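PDB 1FMJ: retinol dehydratase from Spodoptera frugiperda, which dehydrates retinol, probably by way of a sulfated intermediate, on a sulfotransferase-type scaffold that holds adenosine 3',5'-diphosphate beside the retinol pocket. Local coordinates for residues 63-68 with 157-162; 81-86 with 101-106. One frame throughout, in Å; residues are numbered along the deposited sequence.

Contact 1: 63-68 with 157-162; sequences PTDVFV and EKRFVK. With RTL (retinol), chain H.
Over one face of the Phe67 ring sits Val161, its CB 3.7 Å from the ring centroid and almost on the ring normal, a clear CH-pi contact. CG1 of Val161 hangs beyond the rim, 3.5 Å from Phe67 CE2, while CG2 lies nearer CE1 and CZ. The second flat group, the Arg159 guanidinium, meets the Asp65 carboxylate at its edge, the two planes 49° apart and the side chains alongside each other. Arg159 NE reaches Asp65 OD1 at 3.0 Å in the guanidinium plane, with an N-H...O angle of 164°. Arg159 NH2 meets the syn lone pair of Asp65 OD2 at 2.6 Å, more bent (136°) and tilted from that plane. This side-on salt bridge lies just before two parallel strands, which pair in register from Val66 beside Phe160 to Val68 beside Lys162. Val66 N bonds to Arg159 O, Val161 N to Val66 O at 2.9 Å, and Val68 N to Val161 O at 2.8 Å. Val66, Val68 and Lys162 lie on the sheet face covered by helix 76-87. At the outer end Lys158 bends at chi3 and chi4, and its NZ bonds to Thr64 O at 2.7 Å. Arg159 also donates to the carbonyls of Leu150 and Pro60, while Asp65 OD2 accepts from Arg62 N. A leucine in place of Arg159 would probably leave the buried Asp65 carboxylate without its charged mate and the Leu150 and Pro60 carbonyls without this donor. At the other end the Lys162 chain runs extended beyond CG, and its NZ donates to O1 of retinol at 2.9 Å. Along the paired segments, then, a buried ion pair gives way to an apolar middle and to a polar grip, shared with His164 NE2, on the hydroxyl that dehydration probably removes.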
loop_
_atom_site.group_PDB
_atom_site.type_symbol
_atom_site.label_atom_id
_atom_site.label_comp_id
_atom_site.label_asym_id
_atom_site.label_seq_id
_atom_site.Cartn_x
_atom_site.Cartn_y
_atom_site.Cartn_z
ATOM N N PRO A 63 10.744 -19.921 3.761
ATOM C CA PRO A 63 11.950 -19.196 4.174
ATOM C C PRO A 63 12.518 -18.236 3.134
ATOM O O PRO A 63 13.241 -17.313 3.491
ATOM C CB PRO A 63 12.927 -20.317 4.534
ATOM C CG PRO A 63 12.488 -21.451 3.654
ATOM C CD PRO A 63 10.983 -21.377 3.769
ATOM N N THR A 64 12.195 -18.439 1.856
ATOM C CA THR A 64 12.706 -17.542 0.816
ATOM C C THR A 64 11.720 -16.429 0.475
ATOM O O THR A 64 11.990 -15.608 -0.395
ATOM C CB THR A 64 13.057 -18.287 -0.495
ATOM O OG1 THR A 64 11.903 -18.991 -0.968
ATOM C CG2 THR A 64 14.200 -19.258 -0.275
ATOM N N ASP A 65 10.581 -16.398 1.157
ATOM C CA ASP A 65 9.590 -15.351 0.909
ATOM C C ASP A 65 10.124 -14.000 1.377
ATOM O O ASP A 65 10.800 -13.917 2.402
ATOM C CB ASP A 65 8.291 -15.618 1.684
ATOM C CG ASP A 65 7.505 -16.784 1.142
ATOM O OD1 ASP A 65 7.884 -17.314 0.085
ATOM O OD2 ASP A 65 6.495 -17.166 1.775
ATOM N N VAL A 66 9.817 -12.946 0.631
ATOM C CA VAL A 66 10.226 -11.608 1.028
ATOM C C VAL A 66 9.009 -10.710 0.884
ATOM O O VAL A 66 8.400 -10.650 -0.183
ATOM C CB VAL A 66 11.367 -11.056 0.161
ATOM C CG1 VAL A 66 11.720 -9.640 0.620
ATOM C CG2 VAL A 66 12.584 -11.958 0.270
ATOM N N PHE A 67 8.653 -10.019 1.959
ATOM C CA PHE A 67 7.485 -9.141 1.948
ATOM C C PHE A 67 7.836 -7.672 2.007
ATOM O O PHE A 67 8.767 -7.271 2.698
ATOM C CB PHE A 67 6.579 -9.402 3.158
ATOM C CG PHE A 67 5.735 -10.635 3.059
ATOM C CD1 PHE A 67 6.313 -11.894 2.989
ATOM C CD2 PHE A 67 4.347 -10.534 3.109
ATOM C CE1 PHE A 67 5.521 -13.034 2.974
ATOM C CE2 PHE A 67 3.548 -11.670 3.096
ATOM C CZ PHE A 67 4.140 -12.925 3.029
ATOM N N VAL A 68 7.072 -6.871 1.280
ATOM C CA VAL A 68 7.223 -5.431 1.328
ATOM C C VAL A 68 5.835 -5.012 1.800
ATOM O O VAL A 68 4.832 -5.214 1.098
ATOM C CB VAL A 68 7.539 -4.834 -0.047
ATOM C CG1 VAL A 68 7.629 -3.320 0.064
ATOM C CG2 VAL A 68 8.861 -5.397 -0.556
ATOM N N GLU A 157 10.295 -20.982 -7.145
ATOM C CA GLU A 157 10.274 -19.587 -7.547
ATOM C C GLU A 157 10.158 -18.725 -6.304
ATOM O O GLU A 157 9.173 -18.826 -5.578
ATOM C CB GLU A 157 9.075 -19.311 -8.458
ATOM C CG GLU A 157 9.030 -17.896 -8.991
ATOM C CD GLU A 157 7.799 -17.635 -9.842
ATOM O OE1 GLU A 157 7.409 -18.533 -10.614
ATOM O OE2 GLU A 157 7.233 -16.525 -9.749
ATOM N N LYS A 158 11.154 -17.877 -6.059
ATOM C CA LYS A 158 11.115 -17.003 -4.895
ATOM C C LYS A 158 9.868 -16.129 -4.980
ATOM O O LYS A 158 9.561 -15.569 -6.037
ATOM C CB LYS A 158 12.366 -16.121 -4.831
ATOM C CG LYS A 158 12.343 -15.114 -3.682
ATOM C CD LYS A 158 13.584 -14.231 -3.673
ATOM C CE LYS A 158 14.664 -14.748 -2.740
ATOM N NZ LYS A 158 14.344 -14.574 -1.305
ATOM N N ARG A 159 9.138 -16.037 -3.871
ATOM C CA ARG A 159 7.927 -15.234 -3.837
ATOM C C ARG A 159 8.150 -13.860 -3.232
ATOM O O ARG A 159 8.651 -13.734 -2.108
ATOM C CB ARG A 159 6.820 -15.949 -3.051
ATOM C CG ARG A 159 6.367 -17.274 -3.654
ATOM C CD ARG A 159 5.164 -17.853 -2.890
ATOM N NE ARG A 159 5.455 -18.100 -1.479
ATOM C CZ ARG A 159 4.610 -18.687 -0.634
ATOM N NH1 ARG A 159 3.415 -19.091 -1.055
ATOM N NH2 ARG A 159 4.963 -18.873 0.633
ATOM N N PHE A 160 7.792 -12.833 -4.000
ATOM C CA PHE A 160 7.894 -11.455 -3.551
ATOM C C PHE A 160 6.454 -11.025 -3.297
ATOM O O PHE A 160 5.630 -11.029 -4.210
ATOM C CB PHE A 160 8.534 -10.568 -4.624
ATOM C CG PHE A 160 10.011 -10.796 -4.796
ATOM C CD1 PHE A 160 10.483 -11.810 -5.631
ATOM C CD2 PHE A 160 10.932 -10.019 -4.098
ATOM C CE1 PHE A 160 11.850 -12.046 -5.761
ATOM C CE2 PHE A 160 12.306 -10.244 -4.219
ATOM C CZ PHE A 160 12.770 -11.258 -5.051
ATOM N N VAL A 161 6.152 -10.681 -2.051
ATOM C CA VAL A 161 4.800 -10.293 -1.684
ATOM C C VAL A 161 4.673 -8.836 -1.284
ATOM O O VAL A 161 5.436 -8.339 -0.447
ATOM C CB VAL A 161 4.282 -11.144 -0.504
ATOM C CG1 VAL A 161 2.816 -10.808 -0.231
ATOM C CG2 VAL A 161 4.462 -12.622 -0.802
ATOM N N LYS A 162 3.698 -8.161 -1.885
ATOM C CA LYS A 162 3.419 -6.767 -1.571
ATOM C C LYS A 162 2.139 -6.779 -0.758
ATOM O O LYS A 162 1.198 -7.488 -1.105
ATOM C CB LYS A 162 3.188 -5.965 -2.850
ATOM C CG LYS A 162 2.437 -4.659 -2.634
ATOM C CD LYS A 162 2.065 -4.024 -3.960
ATOM C CE LYS A 162 1.204 -2.803 -3.763
ATOM N NZ LYS A 162 0.868 -2.167 -5.054
HETATM C C1 RTL H . -11.007 -0.416 -10.033
HETATM C C2 RTL H . -12.542 -0.677 -9.896
HETATM C C3 RTL H . -12.905 -2.154 -9.975
HETATM C C4 RTL H . -12.102 -3.431 -10.211
HETATM C C5 RTL H . -10.644 -2.981 -10.336
HETATM C C6 RTL H . -10.106 -1.687 -10.261
HETATM C C7 RTL H . -8.651 -1.408 -10.390
HETATM C C8 RTL H . -7.754 -1.525 -9.367
HETATM C C9 RTL H . -6.315 -1.250 -9.483
HETATM C C10 RTL H . -5.539 -1.416 -8.351
HETATM C C11 RTL H . -4.087 -1.221 -8.150
HETATM C C12 RTL H . -3.826 -0.482 -7.020
HETATM C C13 RTL H . -2.615 0.016 -6.336
HETATM C C14 RTL H . -2.400 0.756 -5.207
HETATM C C15 RTL H . -2.154 0.059 -3.934
HETATM O O1 RTL H . -0.831 -0.211 -3.742
HETATM C C16 RTL H . -10.744 0.310 -8.698
HETATM C C17 RTL H . -10.945 0.621 -11.166
HETATM C C18 RTL H . -9.758 -4.207 -10.604
HETATM C C19 RTL H . -5.729 -0.794 -10.833
HETATM C C20 RTL H . -1.415 -0.463 -7.169
HETATM O O HOH W 1 9.344 -18.003 -1.714
#

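Contact 2: 81-86 with 101-106; sequences ELVWLI and LRYIYL. With RTL (retinol), chain H.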
loop_
_atom_site.group_PDB
_atom_site.type_symbol
_atom_site.label_atom_id
_atom_site.label_comp_id
_atom_site.label_asym_id
_atom_site.label_seq_id
_atom_site.Cartn_x
_atom_site.Cartn_y
_atom_site.Cartn_z
ATOM N N GLU A 81 11.112 -2.227 -5.853
ATOM C CA GLU A 81 12.114 -2.219 -6.909
ATOM C C GLU A 81 13.496 -2.479 -6.347
ATOM O O GLU A 81 14.243 -3.305 -6.882
ATOM C CB GLU A 81 12.093 -0.886 -7.654
ATOM C CG GLU A 81 13.023 -0.835 -8.866
ATOM C CD GLU A 81 12.540 -1.672 -10.044
ATOM O OE1 GLU A 81 13.196 -1.623 -11.106
ATOM O OE2 GLU A 81 11.511 -2.371 -9.921
ATOM N N LEU A 82 13.838 -1.772 -5.270
ATOM C CA LEU A 82 15.137 -1.947 -4.634
ATOM C C LEU A 82 15.313 -3.402 -4.215
ATOM O O LEU A 82 16.309 -4.044 -4.553
ATOM C CB LEU A 82 15.255 -1.055 -3.395
ATOM C CG LEU A 82 15.309 0.452 -3.622
ATOM C CD1 LEU A 82 15.308 1.177 -2.271
ATOM C CD2 LEU A 82 16.550 0.796 -4.422
ATOM N N VAL A 83 14.329 -3.909 -3.475
ATOM C CA VAL A 83 14.345 -5.280 -2.981
ATOM C C VAL A 83 14.438 -6.323 -4.094
ATOM O O VAL A 83 15.114 -7.337 -3.941
ATOM C CB VAL A 83 13.076 -5.572 -2.129
ATOM C CG1 VAL A 83 12.961 -7.062 -1.833
ATOM C CG2 VAL A 83 13.128 -4.787 -0.825
ATOM N N TRP A 84 13.764 -6.091 -5.215
ATOM C CA TRP A 84 13.803 -7.067 -6.290
ATOM C C TRP A 84 15.159 -7.086 -6.961
ATOM O O TRP A 84 15.714 -8.146 -7.214
ATOM C CB TRP A 84 12.730 -6.783 -7.344
ATOM C CG TRP A 84 12.375 -7.996 -8.163
ATOM C CD1 TRP A 84 11.439 -8.949 -7.859
ATOM C CD2 TRP A 84 12.967 -8.400 -9.403
ATOM N NE1 TRP A 84 11.414 -9.917 -8.834
ATOM C CE2 TRP A 84 12.338 -9.607 -9.794
ATOM C CE3 TRP A 84 13.968 -7.862 -10.224
ATOM C CZ2 TRP A 84 12.675 -10.283 -10.975
ATOM C CZ3 TRP A 84 14.304 -8.538 -11.400
ATOM C CH2 TRP A 84 13.657 -9.735 -11.761
ATOM N N LEU A 85 15.691 -5.910 -7.256
ATOM C CA LEU A 85 16.989 -5.830 -7.914
ATOM C C LEU A 85 18.094 -6.413 -7.048
ATOM O O LEU A 85 18.968 -7.125 -7.545
ATOM C CB LEU A 85 17.312 -4.375 -8.274
ATOM C CG LEU A 85 16.518 -3.858 -9.477
ATOM C CD1 LEU A 85 16.658 -2.346 -9.625
ATOM C CD2 LEU A 85 17.009 -4.583 -10.728
ATOM N N ILE A 86 18.043 -6.117 -5.751
ATOM C CA ILE A 86 19.047 -6.605 -4.814
ATOM C C ILE A 86 19.005 -8.124 -4.654
ATOM O O ILE A 86 20.046 -8.766 -4.538
ATOM C CB ILE A 86 18.880 -5.932 -3.437
ATOM C CG1 ILE A 86 19.106 -4.422 -3.588
ATOM C CG2 ILE A 86 19.862 -6.539 -2.433
ATOM C CD1 ILE A 86 18.983 -3.628 -2.299
ATOM N N LEU A 101 3.873 -8.110 -12.032
ATOM C CA LEU A 101 4.137 -9.505 -12.372
ATOM C C LEU A 101 5.275 -10.051 -11.506
ATOM O O LEU A 101 5.430 -11.260 -11.360
ATOM C CB LEU A 101 4.511 -9.641 -13.859
ATOM C CG LEU A 101 3.397 -9.868 -14.900
ATOM C CD1 LEU A 101 2.215 -8.957 -14.637
ATOM C CD2 LEU A 101 3.949 -9.626 -16.301
ATOM N N ARG A 102 6.075 -9.162 -10.932
ATOM C CA ARG A 102 7.190 -9.597 -10.106
ATOM C C ARG A 102 6.779 -9.779 -8.643
ATOM O O ARG A 102 7.442 -10.487 -7.883
ATOM C CB ARG A 102 8.347 -8.601 -10.236
ATOM C CG ARG A 102 9.100 -8.713 -11.572
ATOM C CD ARG A 102 10.219 -7.674 -11.698
ATOM N NE ARG A 102 9.682 -6.353 -12.001
ATOM C CZ ARG A 102 10.230 -5.207 -11.615
ATOM N NH1 ARG A 102 11.345 -5.204 -10.889
ATOM N NH2 ARG A 102 9.661 -4.059 -11.963
ATOM N N TYR A 103 5.670 -9.147 -8.270
ATOM C CA TYR A 103 5.143 -9.221 -6.913
ATOM C C TYR A 103 3.677 -9.636 -6.912
ATOM O O TYR A 103 2.928 -9.309 -7.829
ATOM C CB TYR A 103 5.224 -7.853 -6.222
ATOM C CG TYR A 103 6.570 -7.493 -5.638
ATOM C CD1 TYR A 103 7.607 -7.030 -6.440
ATOM C CD2 TYR A 103 6.790 -7.590 -4.269
ATOM C CE1 TYR A 103 8.830 -6.666 -5.890
ATOM C CE2 TYR A 103 8.010 -7.231 -3.706
ATOM C CZ TYR A 103 9.021 -6.771 -4.524
ATOM O OH TYR A 103 10.210 -6.408 -3.955
ATOM N N ILE A 104 3.273 -10.364 -5.881
ATOM C CA ILE A 104 1.880 -10.739 -5.742
ATOM C C ILE A 104 1.358 -9.731 -4.739
ATOM O O ILE A 104 1.952 -9.526 -3.679
ATOM C CB ILE A 104 1.691 -12.146 -5.159
ATOM C CG1 ILE A 104 2.103 -13.195 -6.192
ATOM C CG2 ILE A 104 0.217 -12.340 -4.736
ATOM C CD1 ILE A 104 1.996 -14.612 -5.695
ATOM N N TYR A 105 0.269 -9.075 -5.099
ATOM C CA TYR A 105 -0.347 -8.085 -4.245
ATOM C C TYR A 105 -1.328 -8.885 -3.401
ATOM O O TYR A 105 -2.427 -9.185 -3.840
ATOM C CB TYR A 105 -1.065 -7.055 -5.118
ATOM C CG TYR A 105 -1.601 -5.850 -4.387
ATOM C CD1 TYR A 105 -2.193 -4.811 -5.094
ATOM C CD2 TYR A 105 -1.542 -5.757 -2.999
ATOM C CE1 TYR A 105 -2.722 -3.702 -4.446
ATOM C CE2 TYR A 105 -2.067 -4.657 -2.335
ATOM C CZ TYR A 105 -2.659 -3.631 -3.070
ATOM O OH TYR A 105 -3.195 -2.536 -2.433
ATOM N N LEU A 106 -0.900 -9.242 -2.192
ATOM C CA LEU A 106 -1.704 -10.043 -1.276
ATOM C C LEU A 106 -3.131 -9.547 -1.041
ATOM O O LEU A 106 -4.091 -10.320 -1.166
ATOM C CB LEU A 106 -0.965 -10.174 0.062
ATOM C CG LEU A 106 -1.564 -11.146 1.087
ATOM C CD1 LEU A 106 -1.775 -12.509 0.443
ATOM C CD2 LEU A 106 -0.634 -11.257 2.290
HETATM C C1 RTL H . -11.007 -0.416 -10.033
HETATM C C2 RTL H . -12.542 -0.677 -9.896
HETATM C C3 RTL H . -12.905 -2.154 -9.975
HETATM C C4 RTL H . -12.102 -3.431 -10.211
HETATM C C5 RTL H . -10.644 -2.981 -10.336
HETATM C C6 RTL H . -10.106 -1.687 -10.261
HETATM C C7 RTL H . -8.651 -1.408 -10.390
HETATM C C8 RTL H . -7.754 -1.525 -9.367
HETATM C C9 RTL H . -6.315 -1.250 -9.483
HETATM C C10 RTL H . -5.539 -1.416 -8.351
HETATM C C11 RTL H . -4.087 -1.221 -8.150
HETATM C C12 RTL H . -3.826 -0.482 -7.020
HETATM C C13 RTL H . -2.615 0.016 -6.336
HETATM C C14 RTL H . -2.400 0.756 -5.207
HETATM C C15 RTL H . -2.154 0.059 -3.934
HETATM O O1 RTL H . -0.831 -0.211 -3.742
HETATM C C16 RTL H . -10.744 0.310 -8.698
HETATM C C17 RTL H . -10.945 0.621 -11.166
HETATM C C18 RTL H . -9.758 -4.207 -10.604
HETATM C C19 RTL H . -5.729 -0.794 -10.833
HETATM C C20 RTL H . -1.415 -0.463 -7.169
HETATM O O HOH W 2 9.390 -12.133 -9.162
#
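Torsions bring Arg102 and Trp84 together: CG of Trp84 stands anti to the backbone N (chi1 -158°), while Arg102 turns its CG anti to the carbonyl carbon and stays extended through chi2, which carries CD over the indole face, 3.6 Å from the centroid of the six-membered ring. A bend at chi3 (-76°) then turns NE. The two side chains cross at about a right angle, and their nearest atoms are Arg102 CD and Trp84 CE2, 3.4 Å apart. The aliphatic part of the arginine does the covering; the guanidinium, nearly perpendicular to the indole, is too distant for more than a weak cation-pi attraction. A bend at chi2 (72°) swings the CD of Glu81, and with it the carboxylate, toward the far end of Arg102. There OE2 alone takes both terminal nitrogens, Arg102 NH1 at 3.0 Å and Arg102 NH2 at 3.2 Å; NH2 meets the syn lone pair of OE2, whereas NH1 arrives from above the carboxylate plane. OE1 of Glu81 is bonded instead to His281 NE2. At the indole edge a water in the ring plane accepts from Trp84 NE1 at 3.0 Å and donates to Arg102 O. Tyr103 adds to the joint at the five-membered ring, its CE1 4.0 Å from Trp84 CD1, the two rings set obliquely; its OH touches CB of Val83 at 3.5 Å while bonding to Gln80 O. Phe160, from the neighbouring strand, meets both rings. Two residues beyond Tyr103, Tyr105 OH comes within 3.2 Å of C15 of retinol. Held by the water on its backbone and by Glu81 on its guanidinium, Arg102 fastens the end of helix 99-102 to helix 76-87, and its buried charge is likely to be largely balanced by Glu81.

Overall arrangement
Both contacts reach the five-stranded parallel sheet of the sulfotransferase fold, and their centres lie about 8 Å apart. Along the chain contact 2 is nested inside the loop closed by contact 1: strand 66-70 leads into helix 76-87, then come helix 99-102 and strand 104-105, and finally strand 160-163. Contact 1 joins strands 66-70 and 160-163; contact 2 ties helix 76-87 to the approach to edge strand 104-105. The two meet where Lys162 N lies 2.9 Å from Ile104 O, a probable hydrogen bond between neighbouring strands. Each supplies a residue to the retinol pocket, Tyr105 from the edge strand and Lys162 from the strand beside it.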